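Long-range contacts in putative tryptophan halogenase (PDB 6Y1W), which probably acts as a flavin-dependent halogenase, using FAD chemistry to halogenate an aromatic substrate: residues F80-V90 with M159-Y170; R276-G284 with L496-P505. All coordinates share one frame; numbering follows the deposited sequence.

Contact 1: residues F80-V90 with M159-Y170; sequences FMAATQATFKV and MNYAYHLDAGLY
Strand 87-89 pairs with strand 162-166 in a small antiparallel sheet, which carries Lys89, the predicted active-site lysine. Thr87 and His164 form one hydrogen-bonded pair, Lys89 and Ala162 another; Ala162 N to Lys89 O, at 2.8 Å, is the straighter half of the second. Beyond the strand, Asp166 N reaches Thr84 O, and the carboxylate of Asp166 caps the following helix by accepting from Leu169 N.

On the sheet face shared by Thr87, Lys89 and His164, the imidazole is gripped at an edge and covered on a face. ND1 donates in the ring plane to Thr87 OG1 (3.0 Å), which also bonds the backbone O of Pro278, while NE2 bonds OG1 of Thr264; together these fix the ring's rotation. Lys89 CB lies over one face, 3.7 Å from the ring centroid. With chi1 at 175° and every later torsion close to extended, the Lys89 chain runs straight past the imidazole, its NZ reaching OG of Ser348.

On the face opposite His164, helix 77-83 brings Phe80 and Met81 against Tyr163. The edge of Phe80 meets the face of Tyr163, CE2 standing over the ring centre with the planes at 79°. Met81 SD approaches the same ring obliquely, 3.7 Å from Tyr163 CE1, a Met-aromatic contact, and Tyr170 extends the cluster through CD1, 3.5 Å from Phe80 CE1. Further along, Phe88 turns its edge to the face of Tyr161 in an offset T-shaped pair. The whole is an antiparallel strand pair with an aromatic cluster on one face and the predicted active-site lysine on the other.

Contact 2: residues R276-G284 with L496-P505; sequences RIPLQHRVG and LRRYCPAPAP. With BUD ((2S,3S)-butane-2,3-diol), chain L.
Gln280 projects from the turn between strands 272-278 and 283-289 and uses both ends of its amide on the chain that follows helix 492-499. Its NE2 donates to Cys500 O at 2.9 Å, nearly straight and in the plane of the amide, while OE1 accepts from Ala502 N at 2.8 Å with the donor tilted from the carbonyl plane. The two bonds bracket Pro501, and together they define which end of the amide is which. CG lies anti to the carbonyl carbon (chi1 -76°) and the chain is extended beyond it, which carries the amide across to the other segment. NE2 has a second acceptor in Ala86 O, and Ala502 CB packs against the amide, 3.4 Å from Gln280 OE1.

The turn is the tip of a beta hairpin in the seven-stranded mixed sheet. Helix 492-499 ends just ahead of Cys500, and a proline-rich, extended tail then runs past this tip.

His281, next in the turn, meets that tail with edge and face. NE2 donates to Ala502 O (2.9 Å), which lies close to the imidazole plane, although the donor sits well above the carbonyl plane. Ala504 CA stands over the ring centre, 3.5 Å from the centroid and 11° off the normal, in a CH-pi contact, and Pro505 CD adds a touch at His281 CB, 3.7 Å away.

Arg282, whose O accepts from Leu279 N across the turn, sends its side chain away from the tail: NH2 forms a salt bridge with Asp166 OD2, and NE bonds Gln253 OE1. Leu279 CD1 lies over one face of the guanidinium, and a bound butanediol is merely packed over the opposite one.

Contact 1 closes before contact 2 opens along the chain, yet their centres lie only 9 Å apart, on the same side of the chain's centre. Gln85, at the bend leading into strand 87-89, joins them directly: its backbone bonds that of Gln280 at the hairpin tip, and its NE2 bonds Pro503 O in the C-terminal tail. The small sheet containing strands 87-89 and 162-166 thus sits against the hairpin of the seven-stranded mixed sheet, with Leu496 of helix 492-499 packing on Thr87 and Phe88. The C-terminal segment is thereby connected, through contact 2, to the strand bearing the predicted catalytic lysine in contact 1.

Contact 1: residues F80-V90 with M159-Y170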
loop_
_atom_site.group_PDB
_atom_site.type_symbol
_atom_site.label_atom_id
_atom_site.label_comp_id
_atom_site.label_asym_id
_atom_site.label_seq_id
_atom_site.Cartn_x
_atom_site.Cartn_y
_atom_site.Cartn_z
ATOM N N PHE A 80 -11.286 -7.889 27.755
ATOM C CA PHE A 80 -10.174 -8.708 27.287
ATOM C C PHE A 80 -8.923 -8.493 28.150
ATOM O O PHE A 80 -8.255 -9.454 28.532
ATOM C CB PHE A 80 -9.913 -8.366 25.804
ATOM C CG PHE A 80 -8.452 -8.366 25.436
ATOM C CD1 PHE A 80 -7.731 -9.578 25.422
ATOM C CD2 PHE A 80 -7.803 -7.184 25.122
ATOM C CE1 PHE A 80 -6.375 -9.594 25.106
ATOM C CE2 PHE A 80 -6.438 -7.190 24.800
ATOM C CZ PHE A 80 -5.736 -8.372 24.817
ATOM N N MET A 81 -8.583 -7.225 28.462
ATOM C CA MET A 81 -7.352 -6.957 29.213
ATOM C C MET A 81 -7.440 -7.489 30.645
ATOM O O MET A 81 -6.488 -8.096 31.164
ATOM C CB MET A 81 -7.065 -5.457 29.213
ATOM C CG MET A 81 -6.610 -4.941 27.847
ATOM S SD MET A 81 -6.059 -3.226 27.911
ATOM C CE MET A 81 -4.466 -3.386 28.792
ATOM N N ALA A 82 -8.577 -7.268 31.303
ATOM C CA ALA A 82 -8.727 -7.782 32.659
ATOM C C ALA A 82 -8.665 -9.301 32.677
ATOM O O ALA A 82 -8.117 -9.886 33.612
ATOM C CB ALA A 82 -10.067 -7.330 33.241
ATOM N N ALA A 83 -9.185 -9.948 31.634
ATOM C CA ALA A 83 -9.194 -11.399 31.581
ATOM C C ALA A 83 -7.839 -11.998 31.243
ATOM O O ALA A 83 -7.645 -13.190 31.493
ATOM C CB ALA A 83 -10.194 -11.879 30.517
ATOM N N THR A 84 -6.887 -11.201 30.743
ATOM C CA THR A 84 -5.615 -11.749 30.300
ATOM C C THR A 84 -4.454 -11.145 31.069
ATOM O O THR A 84 -3.313 -11.263 30.633
ATOM C CB THR A 84 -5.422 -11.550 28.790
ATOM O OG1 THR A 84 -5.460 -10.169 28.487
ATOM C CG2 THR A 84 -6.544 -12.295 27.992
ATOM N N GLN A 85 -4.725 -10.530 32.232
ATOM C CA GLN A 85 -3.688 -9.890 33.060
ATOM C C GLN A 85 -2.916 -8.822 32.279
ATOM O O GLN A 85 -1.728 -8.556 32.568
ATOM C CB GLN A 85 -2.723 -10.920 33.670
ATOM C CG GLN A 85 -3.435 -11.947 34.581
ATOM C CD GLN A 85 -3.703 -11.357 35.955
ATOM O OE1 GLN A 85 -2.904 -10.568 36.483
ATOM N NE2 GLN A 85 -4.861 -11.716 36.531
ATOM N N ALA A 86 -3.585 -8.161 31.318
ATOM C CA ALA A 86 -2.844 -7.400 30.311
ATOM C C ALA A 86 -2.460 -6.000 30.771
ATOM O O ALA A 86 -3.130 -5.386 31.602
ATOM C CB ALA A 86 -3.650 -7.281 29.012
ATOM N N THR A 87 -1.368 -5.479 30.196
ATOM C CA THR A 87 -0.981 -4.085 30.385
ATOM C C THR A 87 -0.826 -3.427 29.020
ATOM O O THR A 87 -0.876 -4.089 27.980
ATOM C CB THR A 87 0.343 -3.946 31.187
ATOM O OG1 THR A 87 1.420 -4.510 30.426
ATOM C CG2 THR A 87 0.259 -4.696 32.574
ATOM N N PHE A 88 -0.609 -2.122 29.020
ATOM C CA PHE A 88 -0.426 -1.420 27.757
ATOM C C PHE A 88 1.038 -1.386 27.334
ATOM O O PHE A 88 1.959 -1.386 28.165
ATOM C CB PHE A 88 -0.979 0.013 27.850
ATOM C CG PHE A 88 -2.470 0.057 27.985
ATOM C CD1 PHE A 88 -3.291 -0.100 26.848
ATOM C CD2 PHE A 88 -3.074 0.210 29.221
ATOM C CE1 PHE A 88 -4.678 -0.104 26.955
ATOM C CE2 PHE A 88 -4.480 0.203 29.325
ATOM C CZ PHE A 88 -5.268 0.048 28.199
ATOM N N LYS A 89 1.238 -1.328 26.009
ATOM C CA LYS A 89 2.569 -1.280 25.418
ATOM C C LYS A 89 2.613 -0.152 24.415
ATOM O O LYS A 89 1.744 -0.085 23.547
ATOM C CB LYS A 89 2.874 -2.610 24.695
ATOM C CG LYS A 89 4.205 -2.586 23.934
ATOM C CD LYS A 89 4.363 -3.860 23.124
ATOM C CE LYS A 89 5.605 -3.735 22.193
ATOM N NZ LYS A 89 5.522 -4.790 21.083
ATOM N N VAL A 90 3.628 0.724 24.519
ATOM C CA VAL A 90 3.813 1.787 23.528
ATOM C C VAL A 90 5.116 1.656 22.755
ATOM O O VAL A 90 5.381 2.489 21.878
ATOM C CB VAL A 90 3.713 3.188 24.162
ATOM C CG1 VAL A 90 2.322 3.412 24.738
ATOM C CG2 VAL A 90 4.788 3.359 25.256
ATOM N N MET A 159 -3.129 8.229 20.768
ATOM C CA MET A 159 -2.067 7.400 21.340
ATOM C C MET A 159 -2.077 6.065 20.608
ATOM O O MET A 159 -3.123 5.407 20.535
ATOM C CB MET A 159 -2.296 7.175 22.839
ATOM C CG MET A 159 -1.659 8.219 23.770
ATOM S SD MET A 159 0.134 8.071 23.859
ATOM C CE MET A 159 0.202 6.323 23.772
ATOM N N ASN A 160 -0.935 5.676 20.031
ATOM C CA ASN A 160 -0.806 4.392 19.360
ATOM C C ASN A 160 -0.209 3.368 20.316
ATOM O O ASN A 160 0.806 3.663 20.963
ATOM C CB ASN A 160 0.083 4.552 18.129
ATOM C CG ASN A 160 -0.574 5.451 17.096
ATOM O OD1 ASN A 160 -1.467 5.006 16.391
ATOM N ND2 ASN A 160 -0.200 6.730 17.069
ATOM N N TYR A 161 -0.840 2.194 20.429
ATOM C CA TYR A 161 -0.470 1.289 21.519
ATOM C C TYR A 161 -0.888 -0.133 21.170
ATOM O O TYR A 161 -1.654 -0.381 20.227
ATOM C CB TYR A 161 -1.133 1.693 22.858
ATOM C CG TYR A 161 -2.642 1.508 22.830
ATOM C CD1 TYR A 161 -3.490 2.543 22.390
ATOM C CD2 TYR A 161 -3.223 0.313 23.239
ATOM C CE1 TYR A 161 -4.850 2.346 22.302
ATOM C CE2 TYR A 161 -4.613 0.125 23.167
ATOM C CZ TYR A 161 -5.406 1.165 22.720
ATOM O OH TYR A 161 -6.776 1.010 22.631
ATOM N N ALA A 162 -0.368 -1.080 21.969
ATOM C CA ALA A 162 -0.823 -2.467 21.935
ATOM C C ALA A 162 -0.756 -3.007 23.366
ATOM O O ALA A 162 -0.894 -2.220 24.316
ATOM C CB ALA A 162 0.014 -3.307 20.969
ATOM N N TYR A 163 -0.514 -4.317 23.547
ATOM C CA TYR A 163 -0.677 -4.947 24.859
ATOM C C TYR A 163 0.478 -5.876 25.192
ATOM O O TYR A 163 1.102 -6.478 24.317
ATOM C CB TYR A 163 -1.948 -5.810 24.912
ATOM C CG TYR A 163 -3.167 -5.143 24.291
ATOM C CD1 TYR A 163 -3.832 -4.150 24.973
ATOM C CD2 TYR A 163 -3.613 -5.543 23.041
ATOM C CE1 TYR A 163 -4.963 -3.533 24.413
ATOM C CE2 TYR A 163 -4.740 -4.935 22.449
ATOM C CZ TYR A 163 -5.417 -3.960 23.163
ATOM O OH TYR A 163 -6.517 -3.405 22.536
ATOM N N HIS A 164 0.698 -6.050 26.491
ATOM C CA HIS A 164 1.389 -7.210 27.018
ATOM C C HIS A 164 0.312 -8.104 27.606
ATOM O O HIS A 164 -0.521 -7.613 28.368
ATOM C CB HIS A 164 2.373 -6.779 28.121
ATOM C CG HIS A 164 3.373 -5.744 27.674
ATOM N ND1 HIS A 164 3.342 -4.435 28.128
ATOM C CD2 HIS A 164 4.401 -5.809 26.780
ATOM C CE1 HIS A 164 4.341 -3.756 27.580
ATOM N NE2 HIS A 164 4.988 -4.562 26.749
ATOM N N LEU A 165 0.313 -9.402 27.269
ATOM C CA LEU A 165 -0.796 -10.228 27.722
ATOM C C LEU A 165 -0.319 -11.620 28.108
ATOM O O LEU A 165 0.776 -12.057 27.754
ATOM C CB LEU A 165 -1.919 -10.332 26.661
ATOM C CG LEU A 165 -1.515 -10.811 25.252
ATOM C CD1 LEU A 165 -1.301 -12.323 25.223
ATOM C CD2 LEU A 165 -2.569 -10.416 24.198
ATOM N N ASP A 166 -1.161 -12.309 28.877
ATOM C CA ASP A 166 -0.929 -13.729 29.165
ATOM C C ASP A 166 -1.543 -14.518 28.021
ATOM O O ASP A 166 -2.758 -14.472 27.812
ATOM C CB ASP A 166 -1.569 -14.118 30.509
ATOM C CG ASP A 166 -1.272 -15.579 30.884
ATOM O OD1 ASP A 166 -1.653 -16.483 30.113
ATOM O OD2 ASP A 166 -0.644 -15.855 31.944
ATOM N N ALA A 167 -0.703 -15.197 27.217
ATOM C CA ALA A 167 -1.212 -15.868 26.015
ATOM C C ALA A 167 -2.129 -17.036 26.328
ATOM O O ALA A 167 -3.087 -17.285 25.584
ATOM C CB ALA A 167 -0.046 -16.361 25.149
ATOM N N GLY A 168 -1.873 -17.759 27.419
ATOM C CA GLY A 168 -2.742 -18.874 27.756
ATOM C C GLY A 168 -4.113 -18.386 28.171
ATOM O O GLY A 168 -5.124 -18.974 27.783
ATOM N N LEU A 169 -4.157 -17.316 28.977
ATOM C CA LEU A 169 -5.439 -16.728 29.339
ATOM C C LEU A 169 -6.133 -16.151 28.120
ATOM O O LEU A 169 -7.357 -16.198 28.030
ATOM C CB LEU A 169 -5.262 -15.625 30.390
ATOM C CG LEU A 169 -4.808 -16.138 31.762
ATOM C CD1 LEU A 169 -4.521 -15.006 32.699
ATOM C CD2 LEU A 169 -5.873 -17.090 32.332
ATOM N N TYR A 170 -5.378 -15.592 27.178
ATOM C CA TYR A 170 -5.994 -15.047 25.969
ATOM C C TYR A 170 -6.653 -16.163 25.150
ATOM O O TYR A 170 -7.810 -16.035 24.702
ATOM C CB TYR A 170 -4.934 -14.288 25.146
ATOM C CG TYR A 170 -5.438 -13.624 23.870
ATOM C CD1 TYR A 170 -6.612 -12.885 23.865
ATOM C CD2 TYR A 170 -4.754 -13.777 22.657
ATOM C CE1 TYR A 170 -7.081 -12.255 22.713
ATOM C CE2 TYR A 170 -5.204 -13.151 21.493
ATOM C CZ TYR A 170 -6.364 -12.391 21.540
ATOM O OH TYR A 170 -6.821 -11.790 20.388
HETATM O O HOH W 1 -9.024 -15.812 30.223
#

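Contact 2: residues R276-G284 with L496-P505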
loop_
_atom_site.group_PDB
_atom_site.type_symbol
_atom_site.label_atom_id
_atom_site.label_comp_id
_atom_site.label_asym_id
_atom_site.label_seq_id
_atom_site.Cartn_x
_atom_site.Cartn_y
_atom_site.Cartn_z
ATOM N N ARG A 276 11.878 -8.683 28.511
ATOM C CA ARG A 276 11.224 -8.444 29.802
ATOM C C ARG A 276 9.889 -7.794 29.502
ATOM O O ARG A 276 9.849 -6.771 28.814
ATOM C CB ARG A 276 12.102 -7.548 30.690
ATOM C CG ARG A 276 11.599 -7.548 32.135
ATOM C CD ARG A 276 12.622 -6.953 33.119
ATOM N NE ARG A 276 12.097 -7.036 34.500
ATOM C CZ ARG A 276 11.319 -6.115 35.064
ATOM N NH1 ARG A 276 10.977 -5.028 34.391
ATOM N NH2 ARG A 276 10.885 -6.268 36.330
ATOM N N ILE A 277 8.784 -8.428 29.936
ATOM C CA ILE A 277 7.440 -8.044 29.531
ATOM C C ILE A 277 6.566 -7.900 30.775
ATOM O O ILE A 277 6.392 -8.871 31.512
ATOM C CB ILE A 277 6.852 -9.111 28.589
ATOM C CG1 ILE A 277 7.545 -9.039 27.216
ATOM C CG2 ILE A 277 5.318 -8.998 28.464
ATOM C CD1 ILE A 277 7.212 -10.296 26.375
ATOM N N PRO A 278 6.008 -6.706 31.068
ATOM C CA PRO A 278 5.226 -6.549 32.298
ATOM C C PRO A 278 3.776 -6.957 32.131
ATOM O O PRO A 278 3.092 -6.468 31.220
ATOM C CB PRO A 278 5.331 -5.041 32.582
ATOM C CG PRO A 278 5.297 -4.432 31.188
ATOM C CD PRO A 278 6.187 -5.409 30.371
ATOM N N LEU A 279 3.278 -7.814 33.035
ATOM C CA LEU A 279 1.853 -8.098 33.174
ATOM C C LEU A 279 1.353 -7.419 34.451
ATOM O O LEU A 279 2.125 -6.766 35.170
ATOM C CB LEU A 279 1.603 -9.609 33.187
ATOM C CG LEU A 279 2.038 -10.282 31.875
ATOM C CD1 LEU A 279 1.787 -11.791 31.990
ATOM C CD2 LEU A 279 1.322 -9.709 30.653
ATOM N N GLN A 280 0.052 -7.535 34.730
ATOM C CA GLN A 280 -0.466 -6.740 35.854
ATOM C C GLN A 280 0.094 -7.188 37.198
ATOM O O GLN A 280 0.254 -6.346 38.103
ATOM C CB GLN A 280 -1.996 -6.798 35.877
ATOM C CG GLN A 280 -2.607 -5.894 34.797
ATOM C CD GLN A 280 -4.106 -5.615 35.011
ATOM O OE1 GLN A 280 -4.587 -5.481 36.155
ATOM N NE2 GLN A 280 -4.848 -5.518 33.906
ATOM N N HIS A 281 0.454 -8.475 37.348
ATOM C CA HIS A 281 0.893 -8.968 38.652
ATOM C C HIS A 281 2.104 -9.855 38.575
ATOM O O HIS A 281 2.368 -10.591 39.539
ATOM C CB HIS A 281 -0.236 -9.724 39.368
ATOM C CG HIS A 281 -1.438 -8.862 39.585
ATOM N ND1 HIS A 281 -1.499 -7.892 40.576
ATOM C CD2 HIS A 281 -2.620 -8.820 38.938
ATOM C CE1 HIS A 281 -2.670 -7.278 40.504
ATOM N NE2 HIS A 281 -3.374 -7.837 39.535
ATOM N N ARG A 282 2.805 -9.873 37.439
ATOM C CA ARG A 282 4.061 -10.600 37.310
ATOM C C ARG A 282 4.785 -10.048 36.085
ATOM O O ARG A 282 4.268 -9.180 35.370
ATOM C CB ARG A 282 3.820 -12.108 37.199
ATOM C CG ARG A 282 3.309 -12.517 35.835
ATOM C CD ARG A 282 3.236 -14.060 35.710
ATOM N NE ARG A 282 3.237 -14.498 34.314
ATOM C CZ ARG A 282 2.124 -14.795 33.639
ATOM N NH1 ARG A 282 0.949 -14.698 34.241
ATOM N NH2 ARG A 282 2.196 -15.195 32.363
ATOM N N VAL A 283 5.981 -10.581 35.839
ATOM C CA VAL A 283 6.811 -10.149 34.718
ATOM C C VAL A 283 7.280 -11.374 33.945
ATOM O O VAL A 283 7.701 -12.368 34.549
ATOM C CB VAL A 283 7.998 -9.333 35.259
ATOM C CG1 VAL A 283 9.021 -9.042 34.150
ATOM C CG2 VAL A 283 7.474 -8.029 35.887
ATOM N N GLY A 284 7.174 -11.327 32.608
ATOM C CA GLY A 284 7.716 -12.384 31.775
ATOM C C GLY A 284 9.140 -12.059 31.345
ATOM O O GLY A 284 9.460 -10.922 31.051
ATOM N N LEU A 496 -4.431 1.488 34.668
ATOM C CA LEU A 496 -4.859 0.091 34.712
ATOM C C LEU A 496 -5.880 -0.147 35.824
ATOM O O LEU A 496 -6.890 -0.824 35.625
ATOM C CB LEU A 496 -3.653 -0.817 34.918
ATOM C CG LEU A 496 -2.611 -0.806 33.778
ATOM C CD1 LEU A 496 -1.347 -1.495 34.260
ATOM C CD2 LEU A 496 -3.220 -1.595 32.581
ATOM N N ARG A 497 -5.589 0.375 37.010
ATOM C CA ARG A 497 -6.483 0.160 38.144
ATOM C C ARG A 497 -7.890 0.663 37.850
ATOM O O ARG A 497 -8.875 0.074 38.322
ATOM C CB ARG A 497 -5.936 0.871 39.369
ATOM C CG ARG A 497 -5.016 -0.003 40.200
ATOM C CD ARG A 497 -4.780 0.606 41.575
ATOM N NE ARG A 497 -3.863 1.742 41.517
ATOM C CZ ARG A 497 -2.540 1.629 41.553
ATOM N NH1 ARG A 497 -1.987 0.421 41.641
ATOM N NH2 ARG A 497 -1.774 2.717 41.501
ATOM N N ARG A 498 -8.007 1.769 37.107
ATOM C CA ARG A 498 -9.327 2.319 36.797
ATOM C C ARG A 498 -9.971 1.707 35.559
ATOM O O ARG A 498 -11.208 1.653 35.474
ATOM C CB ARG A 498 -9.247 3.841 36.583
ATOM C CG ARG A 498 -8.518 4.600 37.669
ATOM C CD ARG A 498 -8.730 6.114 37.541
ATOM N NE ARG A 498 -8.249 6.663 36.271
ATOM C CZ ARG A 498 -7.336 7.631 36.172
ATOM N NH1 ARG A 498 -6.956 8.073 34.977
ATOM N NH2 ARG A 498 -6.799 8.158 37.269
ATOM N N TYR A 499 -9.186 1.228 34.597
ATOM C CA TYR A 499 -9.739 0.864 33.295
ATOM C C TYR A 499 -9.940 -0.636 33.132
ATOM O O TYR A 499 -10.956 -1.066 32.586
ATOM C CB TYR A 499 -8.809 1.370 32.185
ATOM C CG TYR A 499 -9.286 1.071 30.774
ATOM C CD1 TYR A 499 -10.355 1.768 30.208
ATOM C CD2 TYR A 499 -8.637 0.096 29.990
ATOM C CE1 TYR A 499 -10.784 1.485 28.916
ATOM C CE2 TYR A 499 -9.039 -0.178 28.715
ATOM C CZ TYR A 499 -10.111 0.506 28.162
ATOM O OH TYR A 499 -10.500 0.239 26.879
ATOM N N CYS A 500 -9.000 -1.439 33.607
ATOM C CA CYS A 500 -9.068 -2.852 33.318
ATOM C C CYS A 500 -8.393 -3.673 34.399
ATOM O O CYS A 500 -7.593 -4.547 34.078
ATOM C CB CYS A 500 -8.435 -3.114 31.937
ATOM S SG CYS A 500 -6.706 -2.581 31.820
ATOM N N PRO A 501 -8.706 -3.457 35.683
ATOM C CA PRO A 501 -8.010 -4.204 36.745
ATOM C C PRO A 501 -8.274 -5.705 36.684
ATOM O O PRO A 501 -9.424 -6.170 36.582
ATOM C CB PRO A 501 -8.562 -3.574 38.038
ATOM C CG PRO A 501 -9.877 -3.028 37.653
ATOM C CD PRO A 501 -9.693 -2.505 36.244
ATOM N N ALA A 502 -7.169 -6.479 36.672
ATOM C CA ALA A 502 -7.177 -7.930 36.725
ATOM C C ALA A 502 -6.982 -8.372 38.169
ATOM O O ALA A 502 -6.229 -7.741 38.910
ATOM C CB ALA A 502 -6.051 -8.542 35.876
ATOM N N PRO A 503 -7.618 -9.464 38.566
ATOM C CA PRO A 503 -7.437 -9.951 39.944
ATOM C C PRO A 503 -6.027 -10.490 40.176
ATOM O O PRO A 503 -5.481 -11.236 39.359
ATOM C CB PRO A 503 -8.483 -11.068 40.059
ATOM C CG PRO A 503 -8.676 -11.551 38.659
ATOM C CD PRO A 503 -8.525 -10.316 37.777
ATOM N N ALA A 504 -5.439 -10.130 41.297
ATOM C CA ALA A 504 -4.105 -10.655 41.588
ATOM C C ALA A 504 -4.197 -12.158 41.839
ATOM O O ALA A 504 -5.069 -12.602 42.589
ATOM C CB ALA A 504 -3.470 -9.966 42.810
ATOM N N PRO A 505 -3.333 -12.973 41.241
ATOM C CA PRO A 505 -3.360 -14.402 41.546
ATOM C C PRO A 505 -3.222 -14.620 43.044
ATOM O O PRO A 505 -2.458 -13.906 43.715
ATOM C CB PRO A 505 -2.145 -14.946 40.784
ATOM C CG PRO A 505 -2.037 -13.959 39.569
ATOM C CD PRO A 505 -2.445 -12.625 40.107
HETATM C C1 BUD L . 2.038 -20.567 35.715
HETATM O O1 BUD L . -0.104 -19.707 36.382
HETATM C C2 BUD L . 1.290 -19.542 36.557
HETATM O O2 BUD L . 1.086 -17.222 37.006
HETATM C C3 BUD L . 1.666 -18.135 36.121
HETATM C C4 BUD L . 3.176 -17.971 36.244
#